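Local structure of alpha-/beta-galactoside alpha-2,3-sialyltransferase (Photobacterium phosphoreum, 2ZWI) at residues N30-W36 against I50-K56; Y117-D122 against A350-V354. The protein probably transfers sialic acid from CMP-sialic acid to galactosides in alpha-2,3 linkage, with a GT-B fold that binds CMP between two Rossmann-like domains. All blocks are in the same frame, centred on the assembly; numbering follows the deposited sequence.

Contact 1. Residues N30-W36 against I50-K56; sequences NKKLISW and INGSFFK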
ATOM      1  N   ASN A  30       4.622  12.681  20.902  1.00 15.87           N
ATOM      2  CA  ASN A  30       4.359  13.867  20.085  1.00 15.43           C
ATOM      3  C   ASN A  30       2.877  13.956  19.751  1.00 14.82           C
ATOM      4  O   ASN A  30       2.223  12.922  19.578  1.00 14.79           O
ATOM      5  CB  ASN A  30       5.144  13.823  18.777  1.00 15.38           C
ATOM      6  CG  ASN A  30       6.630  13.803  18.993  1.00 16.33           C
ATOM      7  OD1 ASN A  30       7.154  14.533  19.830  1.00 16.53           O
ATOM      8  ND2 ASN A  30       7.324  12.967  18.236  1.00 17.04           N
ATOM      9  N   LYS A  31       2.361  15.182  19.659  1.00 14.24           N
ATOM     10  CA  LYS A  31       0.987  15.397  19.215  0.50 13.78           C
ATOM     11  C   LYS A  31       0.857  14.883  17.783  1.00 13.48           C
ATOM     12  O   LYS A  31       1.744  15.101  16.955  1.00 13.31           O
ATOM     13  CB  LYS A  31       0.601  16.880  19.305  0.50 14.03           C
ATOM     14  CG  LYS A  31      -0.837  17.203  18.849  0.50 14.03           C
ATOM     15  CD  LYS A  31      -1.877  16.782  19.889  0.50 14.23           C
ATOM     16  CE  LYS A  31      -3.302  16.987  19.390  0.50 14.80           C
ATOM     17  NZ  LYS A  31      -3.602  16.178  18.174  0.50 13.79           N
ATOM     18  N   LYS A  32      -0.237  14.178  17.508  1.00 12.50           N
ATOM     19  CA  LYS A  32      -0.465  13.622  16.172  1.00 12.29           C
ATOM     20  C   LYS A  32      -1.772  14.151  15.587  1.00 12.14           C
ATOM     21  O   LYS A  32      -2.792  14.207  16.282  1.00 12.34           O
ATOM     22  CB  LYS A  32      -0.481  12.095  16.234  1.00 11.77           C
ATOM     23  CG  LYS A  32       0.836  11.502  16.738  1.00 11.23           C
ATOM     24  CD  LYS A  32       0.735  10.016  16.981  1.00 11.93           C
ATOM     25  CE  LYS A  32       1.973   9.493  17.715  1.00 13.76           C
ATOM     26  NZ  LYS A  32       2.074  10.001  19.120  1.00 14.91           N
ATOM     27  N   LEU A  33      -1.719  14.562  14.324  1.00 12.02           N
ATOM     28  CA  LEU A  33      -2.894  15.004  13.566  1.00 11.98           C
ATOM     29  C   LEU A  33      -3.139  14.000  12.436  1.00 11.86           C
ATOM     30  O   LEU A  33      -2.255  13.771  11.601  1.00 11.56           O
ATOM     31  CB  LEU A  33      -2.673  16.411  13.002  1.00 12.09           C
ATOM     32  CG  LEU A  33      -2.173  17.481  13.984  1.00 12.40           C
ATOM     33  CD1 LEU A  33      -1.954  18.788  13.270  1.00 12.44           C
ATOM     34  CD2 LEU A  33      -3.136  17.665  15.151  1.00 13.61           C
ATOM     35  N   ILE A  34      -4.323  13.395  12.427  1.00 11.40           N
ATOM     36  CA  ILE A  34      -4.586  12.223  11.596  1.00 11.89           C
ATOM     37  C   ILE A  34      -5.813  12.420  10.687  1.00 12.08           C
ATOM     38  O   ILE A  34      -6.871  12.879  11.138  1.00 12.55           O
ATOM     39  CB  ILE A  34      -4.791  10.955  12.471  1.00 11.82           C
ATOM     40  CG1 ILE A  34      -3.577  10.701  13.386  1.00 12.28           C
ATOM     41  CG2 ILE A  34      -5.051   9.738  11.607  1.00 11.38           C
ATOM     42  CD1 ILE A  34      -3.813   9.603  14.417  1.00 11.45           C
ATOM     43  N   SER A  35      -5.666  12.084   9.409  1.00 11.81           N
ATOM     44  CA  SER A  35      -6.792  12.098   8.491  1.00 11.74           C
ATOM     45  C   SER A  35      -6.661  10.943   7.503  1.00 12.11           C
ATOM     46  O   SER A  35      -5.937  11.048   6.504  1.00 11.31           O
ATOM     47  CB  SER A  35      -6.871  13.430   7.751  1.00 11.91           C
ATOM     48  OG  SER A  35      -8.063  13.480   6.993  1.00 11.83           O
ATOM     49  N   TRP A  36      -7.361   9.847   7.806  1.00 12.25           N
ATOM     50  CA  TRP A  36      -7.342   8.635   7.000  1.00 12.99           C
ATOM     51  C   TRP A  36      -8.730   8.424   6.404  1.00 13.57           C
ATOM     52  O   TRP A  36      -9.690   8.200   7.137  1.00 13.85           O
ATOM     53  CB  TRP A  36      -6.967   7.416   7.864  1.00 12.61           C
ATOM     54  CG  TRP A  36      -5.535   7.390   8.431  1.00 11.87           C
ATOM     55  CD1 TRP A  36      -4.381   7.772   7.796  1.00 12.18           C
ATOM     56  CD2 TRP A  36      -5.134   6.895   9.717  1.00 12.62           C
ATOM     57  NE1 TRP A  36      -3.291   7.565   8.618  1.00 12.21           N
ATOM     58  CE2 TRP A  36      -3.724   7.027   9.800  1.00 11.67           C
ATOM     59  CE3 TRP A  36      -5.830   6.353  10.812  1.00 11.46           C
ATOM     60  CZ2 TRP A  36      -2.996   6.653  10.940  1.00 12.11           C
ATOM     61  CZ3 TRP A  36      -5.102   5.970  11.939  1.00 13.34           C
ATOM     62  CH2 TRP A  36      -3.696   6.124  11.992  1.00 12.28           C
ATOM     63  N   ILE A  50      -2.491   7.727  22.016  1.00 18.17           N
ATOM     64  CA  ILE A  50      -1.438   8.130  21.062  1.00 16.98           C
ATOM     65  C   ILE A  50      -1.231   9.657  20.983  1.00 17.13           C
ATOM     66  O   ILE A  50      -0.385  10.143  20.220  1.00 17.06           O
ATOM     67  CB  ILE A  50      -1.661   7.518  19.646  1.00 17.01           C
ATOM     68  CG1 ILE A  50      -2.931   8.077  18.987  1.00 16.10           C
ATOM     69  CG2 ILE A  50      -1.689   5.984  19.725  1.00 16.14           C
ATOM     70  CD1 ILE A  50      -3.021   7.801  17.475  1.00 16.72           C
ATOM     71  N   ASN A  51      -1.987  10.405  21.790  1.00 16.72           N
ATOM     72  CA  ASN A  51      -1.961  11.874  21.761  1.00 16.36           C
ATOM     73  C   ASN A  51      -2.390  12.407  20.387  1.00 16.11           C
ATOM     74  O   ASN A  51      -1.784  13.337  19.834  1.00 15.33           O
ATOM     75  CB  ASN A  51      -0.571  12.415  22.156  1.00 16.13           C
ATOM     76  CG  ASN A  51      -0.603  13.878  22.564  1.00 16.98           C
ATOM     77  OD1 ASN A  51      -1.675  14.459  22.776  1.00 17.34           O
ATOM     78  ND2 ASN A  51       0.577  14.484  22.679  1.00 16.18           N
ATOM     79  N   GLY A  52      -3.453  11.818  19.845  1.00 15.82           N
ATOM     80  CA  GLY A  52      -3.881  12.159  18.505  1.00 15.48           C
ATOM     81  C   GLY A  52      -5.198  12.889  18.443  1.00 15.64           C
ATOM     82  O   GLY A  52      -6.022  12.793  19.364  1.00 15.28           O
ATOM     83  N   SER A  53      -5.376  13.626  17.347  1.00 15.57           N
ATOM     84  CA  SER A  53      -6.667  14.165  16.932  1.00 15.73           C
ATOM     85  C   SER A  53      -6.952  13.655  15.522  1.00 15.32           C
ATOM     86  O   SER A  53      -6.053  13.602  14.679  1.00 14.33           O
ATOM     87  CB  SER A  53      -6.654  15.694  16.914  1.00 15.83           C
ATOM     88  OG  SER A  53      -6.431  16.212  18.214  1.00 17.89           O
ATOM     89  N   PHE A  54      -8.209  13.289  15.283  1.00 15.36           N
ATOM     90  CA  PHE A  54      -8.656  12.853  13.970  1.00 15.08           C
ATOM     91  C   PHE A  54      -9.461  13.939  13.282  1.00 15.81           C
ATOM     92  O   PHE A  54     -10.289  14.614  13.912  1.00 15.70           O
ATOM     93  CB  PHE A  54      -9.483  11.567  14.064  1.00 15.13           C
ATOM     94  CG  PHE A  54      -9.700  10.905  12.730  1.00 15.46           C
ATOM     95  CD1 PHE A  54      -8.724  10.074  12.190  1.00 14.83           C
ATOM     96  CD2 PHE A  54     -10.859  11.148  11.997  1.00 14.72           C
ATOM     97  CE1 PHE A  54      -8.894   9.491  10.942  1.00 14.22           C
ATOM     98  CE2 PHE A  54     -11.050  10.554  10.745  1.00 14.99           C
ATOM     99  CZ  PHE A  54     -10.066   9.731  10.215  1.00 13.68           C
ATOM    100  N   PHE A  55      -9.217  14.087  11.985  1.00 15.98           N
ATOM    101  CA  PHE A  55      -9.876  15.076  11.144  1.00 16.61           C
ATOM    102  C   PHE A  55     -10.505  14.352   9.968  1.00 17.18           C
ATOM    103  O   PHE A  55      -9.867  13.493   9.353  1.00 16.74           O
ATOM    104  CB  PHE A  55      -8.858  16.117  10.682  1.00 16.10           C
ATOM    105  CG  PHE A  55      -8.209  16.845  11.817  1.00 16.61           C
ATOM    106  CD1 PHE A  55      -8.793  17.990  12.346  1.00 17.56           C
ATOM    107  CD2 PHE A  55      -7.042  16.360  12.393  1.00 16.42           C
ATOM    108  CE1 PHE A  55      -8.204  18.654  13.416  1.00 18.12           C
ATOM    109  CE2 PHE A  55      -6.457  17.006  13.451  1.00 16.73           C
ATOM    110  CZ  PHE A  55      -7.035  18.157  13.969  1.00 16.97           C
ATOM    111  N   LYS A  56     -11.764  14.676   9.681  1.00 18.15           N
ATOM    112  CA  LYS A  56     -12.501  14.024   8.604  1.00 19.54           C
ATOM    113  C   LYS A  56     -11.993  14.423   7.228  1.00 19.95           C
ATOM    114  O   LYS A  56     -12.184  13.684   6.263  1.00 20.39           O
ATOM    115  CB  LYS A  56     -13.999  14.319   8.710  1.00 20.40           C
ATOM    116  CG  LYS A  56     -14.705  13.597   9.846  1.00 21.68           C
ATOM    117  CD  LYS A  56     -15.948  14.373  10.258  1.00 26.26           C
ATOM    118  CE  LYS A  56     -16.750  13.647  11.327  1.00 28.14           C
ATOM    119  NZ  LYS A  56     -17.647  12.626  10.722  1.00 30.82           N
TER
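Four backbone hydrogen bonds join Lys32 and Ile34 to Asn51, Ser53 and Phe55 in the ladder of two parallel strands, whose short axes run 4.7 Å apart at 22°. Lys32 N donates to Asn51 O and Ser53 N to Lys32 O; Ile34 repeats the pattern, its N donating to Ser53 O and its O accepting from Phe55 N.

Two lysines add side-chain bonds. Lys32 keeps an extended chain until chi4 (68°), where its bend brings NZ to Ile50 O at 2.7 Å; the same ammonium reaches Asn30 O at 3.0 Å and, beyond the two segments, Ser28 O. Lys31, bent at chi2 and chi4, crosses the Asn51 side chain at about a right angle and, in one of two modelled conformers, donates from NZ to Ser53 OG at 2.8 Å.

Apolar contacts lie on both faces of the sheet. On one, Ile34 CD1 meets Ile50 CD1 at 3.6 Å, while Ile34 CG2 lies 3.7 Å from Phe54 CD1 and rests over the centre of the Trp36 ring. On the other, Leu33 CD2 approaches the edge of the Phe55 ring, 3.8 Å from CE2.

Asn51, with positive phi, ends helix 44-50 in a Schellman motif and turns this beta-alpha-beta crossover into its second strand. Three carbonyls around one ammonium imply that Lys32 probably stays charged, tying the end of helix 44-50 to the chain leading into strand 31-36.

Contact 2. Residues Y117-D122 against A350-V354; sequences YVRLYD and ALIQV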
ATOM      1  N   TYR A 117       4.265   1.086  -9.012  1.00 12.28           N
ATOM      2  CA  TYR A 117       5.099   0.077  -9.685  1.00 12.35           C
ATOM      3  C   TYR A 117       4.814  -0.020 -11.178  1.00 12.41           C
ATOM      4  O   TYR A 117       5.731  -0.245 -11.979  1.00 12.73           O
ATOM      5  CB  TYR A 117       5.047  -1.270  -8.924  1.00 11.93           C
ATOM      6  CG  TYR A 117       5.747  -1.077  -7.601  1.00 12.86           C
ATOM      7  CD1 TYR A 117       5.052  -0.610  -6.481  1.00 12.79           C
ATOM      8  CD2 TYR A 117       7.129  -1.251  -7.492  1.00 12.59           C
ATOM      9  CE1 TYR A 117       5.712  -0.361  -5.279  1.00 13.45           C
ATOM     10  CE2 TYR A 117       7.792  -1.017  -6.288  1.00 13.25           C
ATOM     11  CZ  TYR A 117       7.078  -0.562  -5.197  1.00 12.56           C
ATOM     12  OH  TYR A 117       7.739  -0.316  -4.022  1.00 13.71           O
ATOM     13  N   VAL A 118       3.555   0.194 -11.553  1.00 12.53           N
ATOM     14  CA  VAL A 118       3.181   0.373 -12.967  1.00 12.51           C
ATOM     15  C   VAL A 118       3.871   1.624 -13.545  1.00 12.78           C
ATOM     16  O   VAL A 118       4.461   1.584 -14.632  1.00 12.30           O
ATOM     17  CB  VAL A 118       1.634   0.401 -13.150  1.00 12.47           C
ATOM     18  CG1 VAL A 118       1.242   0.829 -14.568  1.00 13.61           C
ATOM     19  CG2 VAL A 118       1.049  -0.989 -12.856  1.00 11.54           C
ATOM     20  N   ARG A 119       3.837   2.720 -12.785  1.00 12.77           N
ATOM     21  CA  ARG A 119       4.494   3.948 -13.191  1.00 12.89           C
ATOM     22  C   ARG A 119       6.023   3.816 -13.273  1.00 12.67           C
ATOM     23  O   ARG A 119       6.641   4.322 -14.222  1.00 12.30           O
ATOM     24  CB  ARG A 119       4.038   5.103 -12.300  1.00 13.25           C
ATOM     25  CG  ARG A 119       2.586   5.465 -12.574  1.00 15.01           C
ATOM     26  CD  ARG A 119       2.027   6.510 -11.637  1.00 17.53           C
ATOM     27  NE  ARG A 119       0.601   6.737 -11.914  1.00 18.70           N
ATOM     28  CZ  ARG A 119       0.029   7.933 -11.922  1.00 20.92           C
ATOM     29  NH1 ARG A 119       0.752   9.020 -11.695  1.00 22.60           N
ATOM     30  NH2 ARG A 119      -1.262   8.052 -12.176  1.00 21.62           N
ATOM     31  N   LEU A 120       6.627   3.114 -12.312  1.00 12.50           N
ATOM     32  CA  LEU A 120       8.073   2.830 -12.353  1.00 12.58           C
ATOM     33  C   LEU A 120       8.486   2.004 -13.580  1.00 12.73           C
ATOM     34  O   LEU A 120       9.510   2.288 -14.219  1.00 12.88           O
ATOM     35  CB  LEU A 120       8.529   2.142 -11.066  1.00 12.78           C
ATOM     36  CG  LEU A 120       8.558   3.040  -9.821  1.00 12.52           C
ATOM     37  CD1 LEU A 120       8.765   2.223  -8.549  1.00 13.81           C
ATOM     38  CD2 LEU A 120       9.641   4.078  -9.980  1.00 12.42           C
ATOM     39  N   TYR A 121       7.693   0.985 -13.908  1.00 12.69           N
ATOM     40  CA  TYR A 121       7.957   0.195 -15.103  1.00 12.76           C
ATOM     41  C   TYR A 121       7.916   1.069 -16.357  1.00 12.44           C
ATOM     42  O   TYR A 121       8.830   1.030 -17.180  1.00 11.93           O
ATOM     43  CB  TYR A 121       6.980  -0.973 -15.246  1.00 13.32           C
ATOM     44  CG  TYR A 121       7.310  -1.825 -16.448  1.00 13.66           C
ATOM     45  CD1 TYR A 121       8.275  -2.825 -16.359  1.00 14.25           C
ATOM     46  CD2 TYR A 121       6.697  -1.605 -17.679  1.00 14.72           C
ATOM     47  CE1 TYR A 121       8.617  -3.593 -17.452  1.00 15.17           C
ATOM     48  CE2 TYR A 121       7.029  -2.394 -18.803  1.00 14.05           C
ATOM     49  CZ  TYR A 121       7.991  -3.383 -18.666  1.00 14.70           C
ATOM     50  OH  TYR A 121       8.349  -4.173 -19.740  1.00 15.67           O
ATOM     51  N   ASP A 122       6.858   1.862 -16.481  1.00 12.61           N
ATOM     52  CA  ASP A 122       6.679   2.745 -17.627  1.00 13.27           C
ATOM     53  C   ASP A 122       7.849   3.724 -17.750  1.00 12.86           C
ATOM     54  O   ASP A 122       8.424   3.889 -18.824  1.00 12.79           O
ATOM     55  CB  ASP A 122       5.338   3.482 -17.536  1.00 13.52           C
ATOM     56  CG  ASP A 122       4.137   2.587 -17.886  1.00 16.46           C
ATOM     57  OD1 ASP A 122       4.304   1.601 -18.627  1.00 18.87           O
ATOM     58  OD2 ASP A 122       3.012   2.890 -17.426  1.00 19.83           O
ATOM     59  N   ALA A 350       2.454  -3.444 -18.376  1.00 16.19           N
ATOM     60  CA  ALA A 350       3.348  -2.948 -17.324  1.00 15.06           C
ATOM     61  C   ALA A 350       3.147  -3.673 -16.006  1.00 14.52           C
ATOM     62  O   ALA A 350       4.116  -4.021 -15.322  1.00 14.09           O
ATOM     63  CB  ALA A 350       3.136  -1.450 -17.111  1.00 14.70           C
ATOM     64  N   LEU A 351       1.888  -3.869 -15.636  1.00 13.99           N
ATOM     65  CA  LEU A 351       1.572  -4.536 -14.385  1.00 14.09           C
ATOM     66  C   LEU A 351       2.114  -5.965 -14.387  1.00 13.71           C
ATOM     67  O   LEU A 351       2.752  -6.390 -13.421  1.00 13.73           O
ATOM     68  CB  LEU A 351       0.063  -4.486 -14.088  1.00 13.72           C
ATOM     69  CG  LEU A 351      -0.393  -5.130 -12.769  1.00 13.53           C
ATOM     70  CD1 LEU A 351       0.047  -4.323 -11.515  1.00 13.05           C
ATOM     71  CD2 LEU A 351      -1.894  -5.368 -12.774  1.00 14.00           C
ATOM     72  N   ILE A 352       1.897  -6.691 -15.483  1.00 13.82           N
ATOM     73  CA  ILE A 352       2.396  -8.064 -15.598  1.00 12.87           C
ATOM     74  C   ILE A 352       3.924  -8.079 -15.547  1.00 12.97           C
ATOM     75  O   ILE A 352       4.513  -8.844 -14.781  1.00 12.47           O
ATOM     76  CB  ILE A 352       1.903  -8.756 -16.898  1.00 13.14           C
ATOM     77  CG1 ILE A 352       0.387  -8.999 -16.830  1.00 13.24           C
ATOM     78  CG2 ILE A 352       2.691 -10.041 -17.162  1.00 12.32           C
ATOM     79  CD1 ILE A 352      -0.234  -9.630 -18.067  1.00 13.49           C
ATOM     80  N   GLN A 353       4.557  -7.231 -16.357  1.00 12.17           N
ATOM     81  CA  GLN A 353       6.014  -7.210 -16.428  1.00 12.09           C
ATOM     82  C   GLN A 353       6.715  -6.815 -15.120  1.00 11.57           C
ATOM     83  O   GLN A 353       7.731  -7.414 -14.775  1.00 11.18           O
ATOM     84  CB  GLN A 353       6.527  -6.380 -17.614  1.00 11.72           C
ATOM     85  CG  GLN A 353       6.157  -6.936 -18.998  1.00 12.63           C
ATOM     86  CD  GLN A 353       6.598  -8.375 -19.213  1.00 14.51           C
ATOM     87  OE1 GLN A 353       5.804  -9.214 -19.627  1.00 16.41           O
ATOM     88  NE2 GLN A 353       7.860  -8.671 -18.911  1.00 13.32           N
ATOM     89  N   VAL A 354       6.195  -5.823 -14.399  1.00 11.53           N
ATOM     90  CA  VAL A 354       6.797  -5.431 -13.109  0.50 11.73           C
ATOM     91  C   VAL A 354       6.671  -6.560 -12.097  1.00 11.53           C
ATOM     92  O   VAL A 354       7.567  -6.777 -11.273  1.00 11.70           O
ATOM     93  CB  VAL A 354       6.165  -4.168 -12.459  0.50 11.70           C
ATOM     94  CG1 VAL A 354       7.130  -3.563 -11.432  0.50 12.09           C
ATOM     95  CG2 VAL A 354       5.830  -3.138 -13.470  0.50 12.84           C
TER
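Tyr121 lies across helix 350-357 at Ala350, Gln353 and Val354, with the carbonyl oxygen of Ala350 over one face of its ring. With CG anti to the backbone N (chi1 -177°), the ring extends from its helix beside Gln353, whose CB lies 3.5 Å from both Tyr121 CE1 and Tyr121 CZ. Tyr121 CD2, on the ring flank nearer the backbone, touches Ala350 CB at 3.6 Å. Val354, modelled in two conformers, lies near Tyr117 and Tyr121, but its exact contacts are doubtful.

One turn back from Asp122, Val118 spreads its two methyls over different partners: CG1 meets Ala350 CB at 3.9 Å, and CG2 meets Leu351 CD1 at 3.7 Å. Ala350 CB is also 3.6 Å from Asp122 OD1, at the exposed margin. No hydrogen bond spans the two segments, and their association rests on van der Waals packing.

Outside this first shell, Arg125 makes a cation-pi interaction with Tyr121. Tyr117 is held at its hydroxyl by Asp111 OD2 and the backbone N of Arg174, while its ring meets that of Phe327. The Leu351 side chain is about 7 Å from bound CMP, placing this helix junction close to the nucleotide cleft.

The short helix axes approach to 8.6 Å and cross at 88°, almost perpendicular. Helix 114-125 follows strand 104-110 of the seven-stranded sheet; helix 350-357 follows strand 334-340 of the six-stranded sheet, whose Tyr340 packs against Leu351.

From the N terminus, the chain first closes contact 1, a local crossover with 13 residues between its segments, most of helix 44-50 among them. It lies at the border of the seven-stranded sheet, where 52-54 is the outermost strand. Contact 2 opens later and closes only after 227 intervening residues, which include most of the six-stranded sheet. The two loops are in series and neither nest nor cross. Their centres are 34 Å apart, on opposite sides of the chain's centre, with nearest atoms about 18 Å apart. Contact 1 lies within a single sheet, whereas contact 2 joins helices attached to different sheets, tying together the two halves of the GT-B fold.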